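Side-chain contacts in oxygenase-reductase (Streptomyces fradiae, PDB 4OSP), which reduces the C-6 ketone of angucyclinones with NADPH, through the short-chain dehydrogenase/reductase domain at the C-terminal end of a longer oxygenase-reductase: residues Arg26-Gly29 with Arg30-Ile34; Arg49-Glu52 with Ala53-Thr57; Met177-Leu180 with Thr181-Ala185; Glu230-Asp233 with Val234-Val238; Asp255-Gly258 with Gly259-Leu262. All coordinates share one frame; numbering follows the deposited sequence.

Contact 1. Residues Arg26-Gly29 with Arg30-Ile34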
loop_
_atom_site.group_PDB
_atom_site.type_symbol
_atom_site.label_atom_id
_atom_site.label_comp_id
_atom_site.label_asym_id
_atom_site.label_seq_id
_atom_site.Cartn_x
_atom_site.Cartn_y
_atom_site.Cartn_z
ATOM N N ARG B 26 5.248 -2.904 30.745
ATOM C CA ARG B 26 3.979 -2.164 30.690
ATOM C C ARG B 26 3.236 -2.415 29.371
ATOM O O ARG B 26 3.867 -2.690 28.337
ATOM C CB ARG B 26 4.252 -0.654 30.796
ATOM C CG ARG B 26 4.622 -0.155 32.182
ATOM C CD ARG B 26 3.389 0.178 33.013
ATOM N NE ARG B 26 3.743 0.538 34.388
ATOM C CZ ARG B 26 3.842 -0.329 35.398
ATOM N NH1 ARG B 26 3.609 -1.625 35.202
ATOM N NH2 ARG B 26 4.176 0.103 36.608
ATOM N N GLY B 27 1.903 -2.299 29.415
ATOM C CA GLY B 27 1.069 -2.177 28.205
ATOM C C GLY B 27 1.222 -3.298 27.191
ATOM O O GLY B 27 1.262 -4.477 27.560
ATOM N N ILE B 28 1.322 -2.929 25.913
ATOM C CA ILE B 28 1.474 -3.906 24.813
ATOM C C ILE B 28 2.674 -4.844 25.016
ATOM O O ILE B 28 2.550 -6.061 24.857
ATOM C CB ILE B 28 1.557 -3.207 23.427
ATOM C CG1 ILE B 28 0.182 -2.656 23.020
ATOM C CG2 ILE B 28 2.084 -4.164 22.359
ATOM C CD1 ILE B 28 0.240 -1.532 21.995
ATOM N N GLY B 29 3.824 -4.284 25.383
ATOM C CA GLY B 29 5.009 -5.097 25.667
ATOM C C GLY B 29 4.715 -6.159 26.711
ATOM O O GLY B 29 4.946 -7.365 26.488
ATOM N N ARG B 30 4.184 -5.710 27.848
ATOM C CA ARG B 30 3.835 -6.598 28.956
ATOM C C ARG B 30 2.958 -7.770 28.512
ATOM O O ARG B 30 3.282 -8.923 28.779
ATOM C CB ARG B 30 3.165 -5.804 30.092
ATOM C CG ARG B 30 2.773 -6.636 31.293
ATOM C CD ARG B 30 2.210 -5.787 32.423
ATOM N NE ARG B 30 2.390 -6.463 33.710
ATOM C CZ ARG B 30 2.552 -5.841 34.884
ATOM N NH1 ARG B 30 2.536 -4.507 34.948
ATOM N NH2 ARG B 30 2.732 -6.555 36.002
ATOM N N ALA B 31 1.859 -7.473 27.822
ATOM C CA ALA B 31 0.922 -8.518 27.391
ATOM C C ALA B 31 1.561 -9.475 26.382
ATOM O O ALA B 31 1.264 -10.691 26.379
ATOM C CB ALA B 31 -0.339 -7.899 26.816
ATOM N N THR B 32 2.428 -8.931 25.528
ATOM C CA THR B 32 3.152 -9.741 24.554
ATOM C C THR B 32 4.056 -10.742 25.260
ATOM O O THR B 32 4.022 -11.949 24.949
ATOM C CB THR B 32 3.984 -8.876 23.585
ATOM O OG1 THR B 32 3.111 -8.000 22.856
ATOM C CG2 THR B 32 4.743 -9.758 22.603
ATOM N N ALA B 33 4.847 -10.245 26.219
ATOM C CA ALA B 33 5.703 -11.116 27.021
ATOM C C ALA B 33 4.874 -12.216 27.702
ATOM O O ALA B 33 5.251 -13.399 27.685
ATOM C CB ALA B 33 6.500 -10.309 28.046
ATOM N N ILE B 34 3.731 -11.832 28.262
ATOM C CA ILE B 34 2.833 -12.792 28.907
ATOM C C ILE B 34 2.305 -13.874 27.943
ATOM O O ILE B 34 2.337 -15.072 28.261
ATOM C CB ILE B 34 1.678 -12.067 29.651
ATOM C CG1 ILE B 34 2.225 -11.358 30.903
ATOM C CG2 ILE B 34 0.551 -13.037 30.009
ATOM C CD1 ILE B 34 1.289 -10.321 31.510
#
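Arg30 reaches back along the first turn of helix 27-38 until its guanidinium stands beside that of Arg26. Its CB starts against the backbone, 3.4 Å from Gly27 O. CG then leaves on the side opposite the residue's own amide nitrogen (chi1 -180°), and the chain stays stretched as far as NE, so CG and CD lead outward and NE passes next to Thr57 of helix 51-63. At the tip NH1 lies 3.1 Å from Arg26 NH1. Both atoms are donors, so no bond joins them; they meet edge to edge with the two planes only 10° apart, while NH2 makes a long, weak ion pair with Glu56.

Arg26 and Ile28 belong to the NADP(+) site, and the run Gly23 to Gly29 is the glycine-rich turn of the Rossmann fold, joining strand 18-21 to the start of helix 27-38. Two arginines side by side are consistent with a place suited to a phosphate of the cofactor. Gly27 has a positive phi (56°), a turn that residues with a CB adopt less readily, and Gly29, buried close to Asn107, keeps the backbone slim where the chain nears the cofactor site.

Deeper in the turn the amide of Arg30 donates to Arg26 O at 3.1 Å. Ile28 O is gripped twice by Thr32, by the amide N at 2.9 Å and by the hydroxyl OG1 at 2.8 Å. Threonine suits this buried spot because its OG1 is satisfied by the helix itself, while its methyl packs on Val238 of helix 231-242.

Contact 2. Residues Arg49-Glu52 with Ala53-Thr57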
loop_
_atom_site.group_PDB
_atom_site.type_symbol
_atom_site.label_atom_id
_atom_site.label_comp_id
_atom_site.label_asym_id
_atom_site.label_seq_id
_atom_site.Cartn_x
_atom_site.Cartn_y
_atom_site.Cartn_z
ATOM N N ARG B 49 14.364 1.414 32.893
ATOM C CA ARG B 49 14.778 1.857 34.242
ATOM C C ARG B 49 14.097 1.110 35.394
ATOM O O ARG B 49 14.747 0.716 36.366
ATOM C CB ARG B 49 14.539 3.361 34.419
ATOM C CG ARG B 49 15.608 4.260 33.816
ATOM C CD ARG B 49 15.091 5.686 33.662
ATOM N NE ARG B 49 13.743 5.730 33.082
ATOM C CZ ARG B 49 13.477 5.787 31.777
ATOM N NH1 ARG B 49 14.464 5.810 30.887
ATOM N NH2 ARG B 49 12.217 5.816 31.359
ATOM N N ASN B 50 12.785 0.938 35.290
ATOM C CA ASN B 50 11.998 0.398 36.390
ATOM C C ASN B 50 12.154 -1.124 36.562
ATOM O O ASN B 50 11.483 -1.916 35.881
ATOM C CB ASN B 50 10.527 0.789 36.213
ATOM C CG ASN B 50 9.725 0.657 37.494
ATOM O OD1 ASN B 50 10.258 0.313 38.551
ATOM N ND2 ASN B 50 8.428 0.927 37.401
ATOM N N ARG B 51 13.039 -1.518 37.479
ATOM C CA ARG B 51 13.317 -2.932 37.763
ATOM C C ARG B 51 12.125 -3.661 38.397
ATOM O O ARG B 51 11.902 -4.843 38.130
ATOM C CB ARG B 51 14.568 -3.066 38.649
ATOM C CG ARG B 51 14.853 -4.469 39.191
ATOM C CD ARG B 51 15.321 -5.439 38.105
ATOM N NE ARG B 51 16.724 -5.236 37.723
ATOM C CZ ARG B 51 17.384 -5.978 36.829
ATOM N NH1 ARG B 51 16.780 -6.987 36.210
ATOM N NH2 ARG B 51 18.651 -5.703 36.548
ATOM N N GLU B 52 11.364 -2.949 39.227
ATOM C CA GLU B 52 10.214 -3.533 39.923
ATOM C C GLU B 52 9.108 -3.955 38.963
ATOM O O GLU B 52 8.590 -5.075 39.052
ATOM C CB GLU B 52 9.651 -2.560 40.970
ATOM C CG GLU B 52 10.330 -2.635 42.330
ATOM C CD GLU B 52 11.663 -1.909 42.371
ATOM O OE1 GLU B 52 11.859 -0.950 41.583
ATOM O OE2 GLU B 52 12.518 -2.292 43.198
ATOM N N ALA B 53 8.737 -3.049 38.055
ATOM C CA ALA B 53 7.682 -3.330 37.084
ATOM C C ALA B 53 8.056 -4.513 36.199
ATOM O O ALA B 53 7.188 -5.311 35.816
ATOM C CB ALA B 53 7.392 -2.107 36.240
ATOM N N ALA B 54 9.346 -4.633 35.885
ATOM C CA ALA B 54 9.825 -5.747 35.076
ATOM C C ALA B 54 9.711 -7.064 35.846
ATOM O O ALA B 54 9.308 -8.091 35.289
ATOM C CB ALA B 54 11.253 -5.502 34.624
ATOM N N ASP B 55 10.061 -7.022 37.131
ATOM C CA ASP B 55 9.935 -8.181 38.011
ATOM C C ASP B 55 8.483 -8.590 38.242
ATOM O O ASP B 55 8.194 -9.759 38.487
ATOM C CB ASP B 55 10.655 -7.926 39.342
ATOM C CG ASP B 55 12.161 -7.874 39.180
ATOM O OD1 ASP B 55 12.686 -8.581 38.294
ATOM O OD2 ASP B 55 12.824 -7.125 39.927
ATOM N N GLU B 56 7.572 -7.632 38.134
ATOM C CA GLU B 56 6.141 -7.921 38.239
ATOM C C GLU B 56 5.623 -8.766 37.055
ATOM O O GLU B 56 4.856 -9.728 37.250
ATOM C CB GLU B 56 5.351 -6.626 38.365
ATOM C CG GLU B 56 4.020 -6.782 39.087
ATOM C CD GLU B 56 3.331 -5.443 39.366
ATOM O OE1 GLU B 56 3.768 -4.400 38.807
ATOM O OE2 GLU B 56 2.348 -5.435 40.150
ATOM N N THR B 57 6.051 -8.414 35.839
ATOM C CA THR B 57 5.724 -9.193 34.648
ATOM C C THR B 57 6.260 -10.609 34.777
ATOM O O THR B 57 5.567 -11.594 34.465
ATOM C CB THR B 57 6.355 -8.582 33.385
ATOM O OG1 THR B 57 6.053 -7.182 33.321
ATOM C CG2 THR B 57 5.827 -9.287 32.130
#
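Ala53 sits in the first turn of helix 51-63, where its CB meets Asn50 ND2 at 3.4 Å. Asn50 is the N-cap residue, and its amide lies over the start of the helix with OD1 3.7 Å from Ala53 N. Alanine's small methyl suits this buried position, where it also packs on Ser25 and Arg26 of the glycine-rich turn. Glu52 faces outward; it contributes chiefly backbone, its O taking the amide of Glu56 at 2.9 Å.

Arg51 bends at chi2 and chi3, so that its aliphatic part, not its charge, crosses Asp55: CG lies 3.4 Å from Asp55 OD2. The guanidinium and carboxylate planes are within 14° of each other, yet Arg51 NE and Asp55 OD2 remain 4.9 Å apart. Both polar ends instead find Ser70 on strand 67-72, whose OG is hydrogen-bonded to Arg51 NH1 and to Asp55 OD1. The helix of this Rossmann beta-alpha-beta unit is thereby tied to the strand that follows it.

Opposite charges so placed should attract without direct contact. Asp55 OD2 also lies 3.0 Å from Arg51 O, an unfavourable pair of acceptors whose cost the amino end of the helix and Ser70 may offset.

Contact 3. Residues Met177-Leu180 with Thr181-Ala185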
loop_
_atom_site.group_PDB
_atom_site.type_symbol
_atom_site.label_atom_id
_atom_site.label_comp_id
_atom_site.label_asym_id
_atom_site.label_seq_id
_atom_site.Cartn_x
_atom_site.Cartn_y
_atom_site.Cartn_z
ATOM N N MET B 177 11.082 2.347 11.222
ATOM C CA MET B 177 10.949 0.994 11.754
ATOM C C MET B 177 10.313 -0.015 10.788
ATOM O O MET B 177 10.708 -1.188 10.757
ATOM C CB MET B 177 10.187 1.035 13.080
ATOM C CG MET B 177 9.389 -0.216 13.413
ATOM S SD MET B 177 9.413 -0.531 15.183
ATOM C CE MET B 177 11.051 -1.213 15.349
ATOM N N ASP B 178 9.342 0.438 10.000
ATOM C CA ASP B 178 8.756 -0.396 8.954
ATOM C C ASP B 178 9.750 -0.767 7.849
ATOM O O ASP B 178 9.642 -1.820 7.229
ATOM C CB ASP B 178 7.534 0.292 8.348
ATOM C CG ASP B 178 6.358 0.353 9.318
ATOM O OD1 ASP B 178 6.335 -0.443 10.296
ATOM O OD2 ASP B 178 5.459 1.198 9.105
ATOM N N GLN B 179 10.709 0.106 7.594
ATOM C CA GLN B 179 11.727 -0.180 6.605
ATOM C C GLN B 179 12.612 -1.326 7.080
ATOM O O GLN B 179 13.001 -2.194 6.276
ATOM C CB GLN B 179 12.525 1.084 6.277
ATOM C CG GLN B 179 11.699 2.095 5.497
ATOM C CD GLN B 179 11.293 1.553 4.133
ATOM O OE1 GLN B 179 12.117 1.002 3.402
ATOM N NE2 GLN B 179 10.026 1.691 3.792
ATOM N N LEU B 180 12.876 -1.368 8.391
ATOM C CA LEU B 180 13.556 -2.508 9.002
ATOM C C LEU B 180 12.913 -3.833 8.586
ATOM O O LEU B 180 13.596 -4.782 8.206
ATOM C CB LEU B 180 13.529 -2.401 10.531
ATOM C CG LEU B 180 14.567 -1.543 11.249
ATOM C CD1 LEU B 180 14.235 -1.489 12.739
ATOM C CD2 LEU B 180 15.979 -2.084 11.041
ATOM N N THR B 181 11.595 -3.894 8.690
ATOM C CA THR B 181 10.849 -5.090 8.339
ATOM C C THR B 181 11.098 -5.479 6.878
ATOM O O THR B 181 11.461 -6.633 6.586
ATOM C CB THR B 181 9.331 -4.882 8.607
ATOM O OG1 THR B 181 9.098 -4.838 10.024
ATOM C CG2 THR B 181 8.495 -5.990 7.986
ATOM N N LEU B 182 10.924 -4.513 5.967
ATOM C CA LEU B 182 11.003 -4.793 4.515
ATOM C C LEU B 182 12.370 -5.373 4.075
ATOM O O LEU B 182 12.435 -6.424 3.457
ATOM C CB LEU B 182 10.666 -3.533 3.702
ATOM C CG LEU B 182 10.734 -3.594 2.166
ATOM C CD1 LEU B 182 9.542 -4.363 1.612
ATOM C CD2 LEU B 182 10.773 -2.195 1.559
ATOM N N HIS B 183 13.449 -4.685 4.433
ATOM C CA HIS B 183 14.785 -5.021 3.958
ATOM C C HIS B 183 15.418 -6.209 4.691
ATOM O O HIS B 183 16.029 -7.080 4.058
ATOM C CB HIS B 183 15.651 -3.777 3.991
ATOM C CG HIS B 183 15.000 -2.602 3.331
ATOM N ND1 HIS B 183 14.971 -2.440 1.960
ATOM C CD2 HIS B 183 14.298 -1.567 3.845
ATOM C CE1 HIS B 183 14.302 -1.344 1.664
ATOM N NE2 HIS B 183 13.865 -0.807 2.787
ATOM N N PHE B 184 15.229 -6.285 6.005
ATOM C CA PHE B 184 15.688 -7.459 6.736
ATOM C C PHE B 184 14.949 -8.734 6.395
ATOM O O PHE B 184 15.496 -9.829 6.554
ATOM C CB PHE B 184 15.698 -7.233 8.244
ATOM C CG PHE B 184 16.956 -6.628 8.742
ATOM C CD1 PHE B 184 18.113 -7.381 8.813
ATOM C CD2 PHE B 184 17.004 -5.297 9.114
ATOM C CE1 PHE B 184 19.293 -6.827 9.270
ATOM C CE2 PHE B 184 18.188 -4.729 9.560
ATOM C CZ PHE B 184 19.334 -5.495 9.634
ATOM N N ALA B 185 13.706 -8.617 5.942
ATOM C CA ALA B 185 12.957 -9.804 5.505
ATOM C C ALA B 185 13.613 -10.375 4.248
ATOM O O ALA B 185 13.788 -11.599 4.106
ATOM C CB ALA B 185 11.500 -9.453 5.236
#
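Gln179 bends at its second torsion (chi2 -64°) and His183 holds its ring on the side away from its own carbonyl (chi1 -50°), which brings the amide oxygen of one to the ring edge of the other, one helical turn on. The helix, 168-187, carries the cofactor-binding Lys174 and belongs to the Rossmann fold of the short-chain dehydrogenases; in this family it commonly pairs with its counterpart in another subunit.

His183 NE2 donates to Gln179 OE1 at 2.6 Å, with OE1 nearly in the ring plane although the amide and ring are turned 51° to each other. The bond places the proton on NE2 and leaves ND1 to accept from the backbone N of Asn164 in the second subunit. Gln179 NE2 in turn donates to Thr160 O of that subunit. A glutamine and a histidine, each with a donor and an acceptor, suit a buried interface of this kind. Leu182 covers one ring face, its CG 4.2 Å above the plane.

On another face of the helix Leu180 and Phe184 run side by side against helix 121-142, meeting Pro135, Phe136 and Val139. Thr181 instead faces the sheet, where OG1 is hydrogen-bonded to both Ser197 and Asn154. The apolar pair touches where Leu180 CD2 comes to 3.8 Å from Phe184 CE2, while Leu180 O lies in the ring plane at the edge of the same phenyl.

Contact 4. Residues Glu230-Asp233 with Val234-Val238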
loop_
_atom_site.group_PDB
_atom_site.type_symbol
_atom_site.label_atom_id
_atom_site.label_comp_id
_atom_site.label_asym_id
_atom_site.label_seq_id
_atom_site.Cartn_x
_atom_site.Cartn_y
_atom_site.Cartn_z
ATOM N N GLU B 230 -7.525 -3.663 23.467
ATOM C CA GLU B 230 -6.852 -4.128 24.659
ATOM C C GLU B 230 -5.427 -4.535 24.299
ATOM O O GLU B 230 -5.153 -4.932 23.162
ATOM C CB GLU B 230 -7.599 -5.313 25.278
ATOM C CG GLU B 230 -9.086 -5.077 25.548
ATOM C CD GLU B 230 -9.369 -3.902 26.490
ATOM O OE1 GLU B 230 -8.510 -3.563 27.333
ATOM O OE2 GLU B 230 -10.472 -3.322 26.393
ATOM N N VAL B 231 -4.519 -4.422 25.265
ATOM C CA VAL B 231 -3.120 -4.787 25.056
ATOM C C VAL B 231 -3.035 -6.220 24.547
ATOM O O VAL B 231 -2.091 -6.606 23.856
ATOM C CB VAL B 231 -2.302 -4.646 26.358
ATOM C CG1 VAL B 231 -2.247 -3.186 26.788
ATOM C CG2 VAL B 231 -2.882 -5.518 27.460
ATOM N N THR B 232 -4.071 -6.980 24.864
ATOM C CA THR B 232 -4.138 -8.388 24.579
ATOM C C THR B 232 -4.519 -8.655 23.096
ATOM O O THR B 232 -4.194 -9.710 22.534
ATOM C CB THR B 232 -5.119 -9.044 25.579
ATOM O OG1 THR B 232 -4.676 -10.362 25.919
ATOM C CG2 THR B 232 -6.561 -9.055 25.057
ATOM N N ASP B 233 -5.192 -7.690 22.470
ATOM C CA ASP B 233 -5.549 -7.786 21.058
ATOM C C ASP B 233 -4.313 -7.716 20.167
ATOM O O ASP B 233 -4.258 -8.353 19.109
ATOM C CB ASP B 233 -6.532 -6.680 20.681
ATOM C CG ASP B 233 -7.850 -6.802 21.418
ATOM O OD1 ASP B 233 -8.316 -7.938 21.625
ATOM O OD2 ASP B 233 -8.412 -5.772 21.814
ATOM N N VAL B 234 -3.329 -6.941 20.609
ATOM C CA VAL B 234 -2.067 -6.811 19.914
ATOM C C VAL B 234 -1.141 -7.976 20.265
ATOM O O VAL B 234 -0.463 -8.526 19.407
ATOM C CB VAL B 234 -1.386 -5.472 20.248
ATOM C CG1 VAL B 234 -0.127 -5.302 19.431
ATOM C CG2 VAL B 234 -2.340 -4.309 19.986
ATOM N N ALA B 235 -1.140 -8.358 21.534
ATOM C CA ALA B 235 -0.252 -9.405 22.012
ATOM C C ALA B 235 -0.527 -10.727 21.290
ATOM O O ALA B 235 0.389 -11.480 20.995
ATOM C CB ALA B 235 -0.407 -9.568 23.517
ATOM N N ASP B 236 -1.795 -10.980 20.981
ATOM C CA ASP B 236 -2.203 -12.247 20.385
ATOM C C ASP B 236 -1.808 -12.374 18.916
ATOM O O ASP B 236 -1.684 -13.479 18.383
ATOM C CB ASP B 236 -3.707 -12.457 20.564
ATOM C CG ASP B 236 -4.090 -12.750 22.016
ATOM O OD1 ASP B 236 -3.195 -13.045 22.834
ATOM O OD2 ASP B 236 -5.290 -12.687 22.343
ATOM N N VAL B 237 -1.613 -11.240 18.264
ATOM C CA VAL B 237 -1.165 -11.228 16.882
ATOM C C VAL B 237 0.334 -11.504 16.846
ATOM O O VAL B 237 0.798 -12.321 16.058
ATOM C CB VAL B 237 -1.490 -9.886 16.196
ATOM C CG1 VAL B 237 -0.864 -9.832 14.814
ATOM C CG2 VAL B 237 -3.001 -9.713 16.093
ATOM N N VAL B 238 1.074 -10.832 17.727
ATOM C CA VAL B 238 2.510 -11.073 17.877
ATOM C C VAL B 238 2.801 -12.556 18.106
ATOM O O VAL B 238 3.711 -13.116 17.495
ATOM C CB VAL B 238 3.117 -10.256 19.040
ATOM C CG1 VAL B 238 4.607 -10.573 19.170
ATOM C CG2 VAL B 238 2.901 -8.761 18.813
#
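Val231 O receives the amide of Ala235 at 3.1 Å, and Thr232 O that of Asp236 at 3.1 Å, as the chain passes from extended Glu230 (psi 152°) into helix 231-242. One turn on, Val234 O accepts from both Val237 N and Val238 N.

Asp233 folds back to the helix start, where its OD2 takes the amide of Glu230 at 2.8 Å, while Asp233 N donates to Glu230 O. This resembles one half of a capping box, the N3 carboxylate on the N-cap amide, though OD2 is not surely placed and the Glu230 side chain leads away. The same carboxylate forms salt bridges with Arg227 and with Arg247 of the third subunit.

Asp236 keeps CG opposite its own carbonyl carbon (chi1 -71°), and its carboxylate therefore lies over the previous turn, with OD2 only 3.2 Å from Thr232 O. Two acceptors this near would repel, but Arg35 on OD1 and Arg247 of the third subunit on OD2 probably offset the cost. An aspartate suits the place because a short side chain can serve both a neighbouring helix and a neighbouring subunit.

Val231, Val234, Ala235 and Val237 supply the apolar contacts. Ala235 CB sits 3.4 Å from Val231 O, and its small methyl, with Val231, lets helix 27-38 come near at Ala31. Val237 CG2 touches Asp233 O at 3.5 Å, and the same side chain packs on Leu254 and Ala256 of strand 253-256. A helix packed between the cofactor-site helix, the last strand of the sheet and another subunit is characteristic of tetrameric short-chain dehydrogenases with a Rossmann fold.

Contact 5. Residues Asp255-Gly258 with Gly259-Leu262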
loop_
_atom_site.group_PDB
_atom_site.type_symbol
_atom_site.label_atom_id
_atom_site.label_comp_id
_atom_site.label_asym_id
_atom_site.label_seq_id
_atom_site.Cartn_x
_atom_site.Cartn_y
_atom_site.Cartn_z
ATOM N N ASP B 255 -2.301 -5.507 10.594
ATOM C CA ASP B 255 -3.116 -4.391 11.030
ATOM C C ASP B 255 -3.932 -4.788 12.254
ATOM O O ASP B 255 -5.110 -5.148 12.151
ATOM C CB ASP B 255 -4.012 -3.932 9.881
ATOM C CG ASP B 255 -4.940 -2.806 10.270
ATOM O OD1 ASP B 255 -4.729 -2.149 11.316
ATOM O OD2 ASP B 255 -5.900 -2.573 9.514
ATOM N N ALA B 256 -3.285 -4.732 13.417
ATOM C CA ALA B 256 -3.918 -5.100 14.695
ATOM C C ALA B 256 -4.516 -3.878 15.381
ATOM O O ALA B 256 -4.131 -3.528 16.495
ATOM C CB ALA B 256 -2.915 -5.788 15.605
ATOM N N SER B 257 -5.476 -3.244 14.712
ATOM C CA SER B 257 -6.059 -1.989 15.192
ATOM C C SER B 257 -7.596 -2.006 15.230
ATOM O O SER B 257 -8.219 -0.961 15.407
ATOM C CB SER B 257 -5.605 -0.838 14.292
ATOM O OG SER B 257 -6.205 -0.947 13.013
ATOM N N GLY B 258 -8.197 -3.179 15.033
ATOM C CA GLY B 258 -9.655 -3.297 14.971
ATOM C C GLY B 258 -10.282 -2.452 13.880
ATOM O O GLY B 258 -11.269 -1.758 14.110
ATOM N N GLY B 259 -9.691 -2.500 12.689
ATOM C CA GLY B 259 -10.251 -1.831 11.511
ATOM C C GLY B 259 -10.258 -0.314 11.582
ATOM O O GLY B 259 -11.157 0.327 11.055
ATOM N N THR B 260 -9.247 0.259 12.221
ATOM C CA THR B 260 -9.132 1.712 12.340
ATOM C C THR B 260 -8.814 2.378 10.991
ATOM O O THR B 260 -9.205 3.521 10.743
ATOM C CB THR B 260 -8.070 2.098 13.403
ATOM O OG1 THR B 260 -8.511 1.666 14.694
ATOM C CG2 THR B 260 -7.844 3.606 13.449
ATOM N N LEU B 261 -8.122 1.649 10.120
ATOM C CA LEU B 261 -7.637 2.215 8.857
ATOM C C LEU B 261 -8.696 2.238 7.748
ATOM O O LEU B 261 -8.397 2.601 6.608
ATOM C CB LEU B 261 -6.380 1.477 8.372
ATOM C CG LEU B 261 -5.232 1.214 9.353
ATOM C CD1 LEU B 261 -4.022 0.706 8.579
ATOM C CD2 LEU B 261 -4.870 2.446 10.177
ATOM N N LEU B 262 -9.930 1.870 8.089
ATOM C CA LEU B 262 -11.015 1.812 7.103
ATOM C C LEU B 262 -11.609 3.197 6.798
ATOM O O LEU B 262 -11.967 3.488 5.652
ATOM C CB LEU B 262 -12.108 0.822 7.541
ATOM C CG LEU B 262 -11.687 -0.606 7.939
ATOM C CD1 LEU B 262 -12.907 -1.467 8.194
ATOM C CD2 LEU B 262 -10.790 -1.270 6.902
HETATM O O HOH W 1 -7.661 -4.161 11.535
HETATM O O HOH W 2 -7.932 -1.063 9.299
#
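Ser257 OG lies between Thr260 and Asp255: it accepts a weak bond from Thr260 N at 3.4 Å and donates to Asp255 OD1 at 2.6 Å, on the syn side of the carboxylate. Its first torsion (chi1 70°) sets OG between the residue's own backbone N and carbonyl carbon, turned into the loop. A serine, with one proton to give and lone pairs to accept, suits a position that faces both ways. Thr260 OG1 returns the link by donating to Ser257 O at 2.7 Å; Tyr222 O is at most a weak competitor for the same proton.

Asp255 lies near the end of strand 253-256, the last of the parallel Rossmann sheet, and the chain then reverses through Gly258 and Gly259. Both have positive phi and psi, a left-handed conformation that glycine adopts with least strain. The run Ser257-Gly258-Gly259 recalls the Asp-Gly-Gly ending common in this family, with serine in the aspartate's place.

Two waters brace the turn. One donates to Asp255 O at 2.8 Å and accepts from Gly259 N at 2.9 Å. The other donates to Asp255 OD2 and accepts from Leu261 N at 2.8 Å, so the carboxylate reaches the loop amide through water and not directly.

The side chains of Leu261 and Asp255 run antiparallel past one another, with Leu261 CG and CD1 against the carboxylate and CG 3.8 Å from Asp255 OD2. Beyond it Leu262 packs on Leu182 of the third subunit and on Ala163 of the fourth, while Gly258 O is held by Ser223 OG and the Gly258 backbone is also hydrogen-bonded to the third subunit.

Contacts 1 and 4 lie on neighbouring helices that pack tightly, with centres about 8 Å apart, and contact 4 also touches contact 5 directly, Val234 and Val237 meeting Ala256. Contact 1 meets contact 2 at several points, among them Ala33 against Thr57; contact 1 forms part of the NADP(+) site and contact 2, with the most exposed residues, borders it. Contacts 3, 4 and 5 are the buried ones, and all three touch the third subunit, though their chemistry differs: a histidine-glutamine pair facing the second subunit, aspartates answered by arginines, and a glycine turn braced by waters. Contacts 2 and 5 lie farthest apart, about 31 Å between centres.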